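Local coordinates for regulating synaptic membrane exocytosis protein 2 (Rattus norvegicus, PDB 2BWQ) that probably helps organise neurotransmitter release at the presynaptic membrane as a Rab3-interacting scaffold, of which this fragment is a C2 domain, at residues 40-48 and 68-79. Sequence-based numbering, arbitrary orientation. Where two conformers were deposited one is given.
Sequences NPYVKIYFL and PKWNQTFIYSPV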
loop_
_atom_site.group_PDB
_atom_site.type_symbol
_atom_site.label_atom_id
_atom_site.label_comp_id
_atom_site.label_asym_id
_atom_site.label_seq_id
_atom_site.Cartn_x
_atom_site.Cartn_y
_atom_site.Cartn_z
ATOM N N ASN A 40 -12.910 9.133 -3.024
ATOM C CA ASN A 40 -12.271 9.620 -1.808
ATOM C C ASN A 40 -11.356 8.530 -1.321
ATOM O O ASN A 40 -11.736 7.723 -0.463
ATOM C CB ASN A 40 -13.284 9.927 -0.695
ATOM C CG ASN A 40 -14.321 10.939 -1.119
ATOM O OD1 ASN A 40 -14.021 11.991 -1.751
ATOM N ND2 ASN A 40 -15.582 10.643 -0.759
ATOM N N PRO A 41 -10.184 8.421 -1.940
ATOM C CA PRO A 41 -9.373 7.201 -1.709
ATOM C C PRO A 41 -8.461 7.216 -0.473
ATOM O O PRO A 41 -7.884 8.265 -0.112
ATOM C CB PRO A 41 -8.582 7.058 -3.024
ATOM C CG PRO A 41 -8.426 8.498 -3.497
ATOM C CD PRO A 41 -9.613 9.276 -2.990
ATOM N N TYR A 42 -8.314 6.022 0.121
ATOM C CA TYR A 42 -7.278 5.782 1.140
ATOM C C TYR A 42 -6.724 4.409 0.927
ATOM O O TYR A 42 -7.354 3.559 0.347
ATOM C CB TYR A 42 -7.772 6.004 2.576
ATOM C CG TYR A 42 -8.789 4.973 3.029
ATOM C CD1 TYR A 42 -8.361 3.791 3.703
ATOM C CD2 TYR A 42 -10.167 5.235 2.912
ATOM C CE1 TYR A 42 -9.286 2.866 4.177
ATOM C CE2 TYR A 42 -11.098 4.275 3.360
ATOM C CZ TYR A 42 -10.617 3.132 4.024
ATOM O OH TYR A 42 -11.543 2.224 4.532
ATOM N N VAL A 43 -5.523 4.223 1.482
ATOM C CA VAL A 43 -4.847 2.931 1.465
ATOM C C VAL A 43 -4.710 2.390 2.867
ATOM O O VAL A 43 -4.418 3.131 3.778
ATOM C CB VAL A 43 -3.443 3.075 0.853
ATOM C CG1 VAL A 43 -2.687 1.752 0.900
ATOM C CG2 VAL A 43 -3.550 3.439 -0.630
ATOM N N LYS A 44 -4.992 1.103 3.028
ATOM C CA LYS A 44 -4.772 0.344 4.274
ATOM C C LYS A 44 -3.690 -0.680 4.027
ATOM O O LYS A 44 -3.642 -1.300 2.946
ATOM C CB LYS A 44 -6.070 -0.370 4.660
ATOM C CG LYS A 44 -5.974 -1.101 5.965
ATOM C CD LYS A 44 -7.394 -1.459 6.490
ATOM C CE LYS A 44 -8.100 -2.450 5.565
ATOM N NZ LYS A 44 -9.471 -2.804 6.063
ATOM N N ILE A 45 -2.804 -0.804 5.011
ATOM C CA ILE A 45 -1.761 -1.818 4.908
ATOM C C ILE A 45 -1.747 -2.671 6.142
ATOM O O ILE A 45 -1.745 -2.129 7.271
ATOM C CB ILE A 45 -0.403 -1.226 4.668
ATOM C CG1 ILE A 45 -0.443 -0.347 3.409
ATOM C CG2 ILE A 45 0.638 -2.359 4.502
ATOM C CD1 ILE A 45 0.916 0.167 2.713
ATOM N N TYR A 46 -1.756 -3.978 5.976
ATOM C CA TYR A 46 -1.456 -4.945 7.041
ATOM C C TYR A 46 -0.175 -5.646 6.701
ATOM O O TYR A 46 0.078 -6.138 5.582
ATOM C CB TYR A 46 -2.535 -5.998 7.193
ATOM C CG TYR A 46 -3.724 -5.620 8.013
ATOM C CD1 TYR A 46 -3.628 -5.573 9.387
ATOM C CD2 TYR A 46 -4.958 -5.317 7.432
ATOM C CE1 TYR A 46 -4.715 -5.253 10.162
ATOM C CE2 TYR A 46 -6.065 -4.988 8.232
ATOM C CZ TYR A 46 -5.907 -4.957 9.569
ATOM O OH TYR A 46 -7.028 -4.642 10.354
ATOM N N PHE A 47 0.717 -5.702 7.689
ATOM C CA PHE A 47 1.928 -6.507 7.631
ATOM C C PHE A 47 1.581 -7.807 8.302
ATOM O O PHE A 47 1.425 -7.847 9.530
ATOM C CB PHE A 47 3.056 -5.777 8.404
ATOM C CG PHE A 47 4.353 -6.422 8.311
ATOM C CD1 PHE A 47 4.868 -6.823 7.071
ATOM C CD2 PHE A 47 5.120 -6.589 9.480
ATOM C CE1 PHE A 47 6.096 -7.360 6.964
ATOM C CE2 PHE A 47 6.395 -7.151 9.402
ATOM C CZ PHE A 47 6.876 -7.532 8.116
ATOM N N LEU A 48 1.418 -8.824 7.502
ATOM C CA LEU A 48 0.893 -10.141 8.006
ATOM C C LEU A 48 1.997 -11.152 8.135
ATOM O O LEU A 48 3.025 -11.050 7.488
ATOM C CB LEU A 48 -0.141 -10.661 7.031
ATOM C CG LEU A 48 -1.348 -9.741 6.885
ATOM C CD1 LEU A 48 -2.243 -10.267 5.802
ATOM C CD2 LEU A 48 -2.125 -9.608 8.216
ATOM N N PRO A 68 -4.765 10.436 -6.309
ATOM C CA PRO A 68 -4.422 10.879 -4.939
ATOM C C PRO A 68 -2.929 10.845 -4.708
ATOM O O PRO A 68 -2.235 9.950 -5.210
ATOM C CB PRO A 68 -5.095 9.817 -4.062
ATOM C CG PRO A 68 -5.121 8.583 -4.956
ATOM C CD PRO A 68 -5.517 9.153 -6.295
ATOM N N LYS A 69 -2.456 11.753 -3.891
ATOM C CA LYS A 69 -1.039 11.817 -3.492
ATOM C C LYS A 69 -1.057 11.866 -1.987
ATOM O O LYS A 69 -1.490 12.836 -1.369
ATOM C CB LYS A 69 -0.350 13.054 -4.063
ATOM C CG LYS A 69 -0.374 12.955 -5.555
ATOM C CD LYS A 69 -0.018 14.233 -6.238
ATOM C CE LYS A 69 0.048 13.977 -7.760
ATOM N NZ LYS A 69 -1.312 13.683 -8.361
ATOM N N TRP A 70 -0.609 10.809 -1.371
ATOM C CA TRP A 70 -0.530 10.771 0.079
ATOM C C TRP A 70 0.852 11.070 0.613
ATOM O O TRP A 70 0.976 11.747 1.626
ATOM C CB TRP A 70 -0.947 9.372 0.598
ATOM C CG TRP A 70 -2.359 8.946 0.238
ATOM C CD1 TRP A 70 -3.542 9.309 0.883
ATOM C CD2 TRP A 70 -2.719 8.070 -0.811
ATOM N NE1 TRP A 70 -4.600 8.707 0.225
ATOM C CE2 TRP A 70 -4.126 7.899 -0.789
ATOM C CE3 TRP A 70 -1.977 7.391 -1.808
ATOM C CZ2 TRP A 70 -4.788 7.089 -1.716
ATOM C CZ3 TRP A 70 -2.637 6.551 -2.703
ATOM C CH2 TRP A 70 -4.044 6.394 -2.634
ATOM N N ASN A 71 1.872 10.493 -0.018
ATOM C CA ASN A 71 3.271 10.692 0.432
ATOM C C ASN A 71 3.476 10.420 1.914
ATOM O O ASN A 71 4.063 11.234 2.622
ATOM C CB ASN A 71 3.768 12.101 0.042
ATOM C CG ASN A 71 3.634 12.342 -1.423
ATOM O OD1 ASN A 71 4.038 11.489 -2.185
ATOM N ND2 ASN A 71 2.975 13.443 -1.806
ATOM N N GLN A 72 3.011 9.255 2.377
ATOM C CA GLN A 72 3.106 8.871 3.784
ATOM C C GLN A 72 4.063 7.701 3.940
ATOM O O GLN A 72 4.028 6.759 3.131
ATOM C CB GLN A 72 1.728 8.520 4.308
ATOM C CG GLN A 72 0.865 9.789 4.551
ATOM C CD GLN A 72 -0.491 9.459 5.149
ATOM O OE1 GLN A 72 -1.519 9.596 4.482
ATOM N NE2 GLN A 72 -0.497 9.084 6.418
ATOM N N THR A 73 4.878 7.746 4.986
ATOM C CA THR A 73 5.839 6.690 5.294
ATOM C C THR A 73 5.431 6.004 6.564
ATOM O O THR A 73 5.252 6.626 7.621
ATOM C CB THR A 73 7.180 7.283 5.430
ATOM O OG1 THR A 73 7.624 7.770 4.144
ATOM C CG2 THR A 73 8.253 6.230 5.867
ATOM N N PHE A 74 5.271 4.706 6.418
ATOM C CA PHE A 74 4.944 3.841 7.526
ATOM C C PHE A 74 6.218 3.075 7.954
ATOM O O PHE A 74 6.999 2.697 7.094
ATOM C CB PHE A 74 3.887 2.832 7.141
ATOM C CG PHE A 74 2.606 3.406 6.522
ATOM C CD1 PHE A 74 2.125 4.692 6.813
ATOM C CD2 PHE A 74 1.853 2.593 5.714
ATOM C CE1 PHE A 74 0.881 5.111 6.208
ATOM C CE2 PHE A 74 0.629 3.014 5.145
ATOM C CZ PHE A 74 0.182 4.268 5.419
ATOM N N ILE A 75 6.348 2.782 9.226
ATOM C CA ILE A 75 7.521 2.086 9.742
ATOM C C ILE A 75 7.025 0.890 10.536
ATOM O O ILE A 75 6.244 1.065 11.496
ATOM C CB ILE A 75 8.417 2.962 10.635
ATOM C CG1 ILE A 75 8.982 4.143 9.820
ATOM C CG2 ILE A 75 9.545 2.068 11.201
ATOM C CD1 ILE A 75 10.190 4.774 10.418
ATOM N N TYR A 76 7.457 -0.293 10.131
ATOM C CA TYR A 76 7.109 -1.527 10.821
ATOM C C TYR A 76 8.338 -1.907 11.646
ATOM O O TYR A 76 9.457 -1.890 11.138
ATOM C CB TYR A 76 6.698 -2.588 9.799
ATOM C CG TYR A 76 5.269 -2.404 9.304
ATOM C CD1 TYR A 76 4.206 -2.499 10.182
ATOM C CD2 TYR A 76 4.981 -2.192 7.938
ATOM C CE1 TYR A 76 2.876 -2.357 9.746
ATOM C CE2 TYR A 76 3.665 -2.053 7.478
ATOM C CZ TYR A 76 2.599 -2.148 8.401
ATOM O OH TYR A 76 1.286 -2.013 7.964
ATOM N N SER A 77 8.170 -2.229 12.923
ATOM C CA SER A 77 9.303 -2.665 13.709
ATOM C C SER A 77 8.782 -3.429 14.912
ATOM O O SER A 77 7.717 -3.049 15.405
ATOM C CB SER A 77 10.009 -1.436 14.266
ATOM O OG SER A 77 11.083 -1.769 15.171
ATOM N N PRO A 78 9.480 -4.463 15.383
ATOM C CA PRO A 78 10.739 -4.994 14.854
ATOM C C PRO A 78 10.491 -5.885 13.667
ATOM O O PRO A 78 9.435 -6.568 13.590
ATOM C CB PRO A 78 11.217 -5.911 15.986
ATOM C CG PRO A 78 9.944 -6.373 16.676
ATOM C CD PRO A 78 9.035 -5.174 16.613
ATOM N N VAL A 79 11.402 -5.865 12.706
ATOM C CA VAL A 79 11.368 -6.775 11.542
ATOM C C VAL A 79 12.730 -7.391 11.323
ATOM O O VAL A 79 13.750 -6.683 11.406
ATOM C CB VAL A 79 10.928 -6.034 10.223
ATOM C CG1 VAL A 79 10.896 -7.043 9.050
ATOM C CG2 VAL A 79 9.534 -5.478 10.465
#
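Val-43 CG2 lies over one face of the Trp-70 indole, 4.0 Å from the centroid of its six-membered ring in a CH-pi contact, while CB of Pro-68 covers the opposite face near the rim. At the indole edge NE1 gives a weak, bent hydrogen bond to the backbone O of Pro-41 (3.3 Å). Beside it the two prolines touch, CG of Pro-41 to CG of Pro-68 at 3.6 Å. CD1 of Ile-45 meets the edge of the Phe-74 ring, 3.8 Å from CE2 of Phe-74. CB of Phe-47 sits above the centre of the Tyr-76 ring, 3.6 Å from its centroid. With CG anti to the backbone N (chi1 -174°), the Phe-47 ring runs on past Tyr-76, nearly parallel (26°) but barely overlapping it, and ends against Val-79, Phe-47 CE2 lying 3.7 Å from Val-79 CG2. Tyr-76 OH packs on Ile-45 CG2 and is hydrogen-bonded to the backbone O of Asn-55. The contact joins the two four-stranded sheets of the C2 beta-sandwich: strands 41-48 and 69-76 face each other across the core, crossing at -32°, with Val-22 of strand 19-28 beside Ile-45 and Leu-89 of strand 88-95 beside Phe-47.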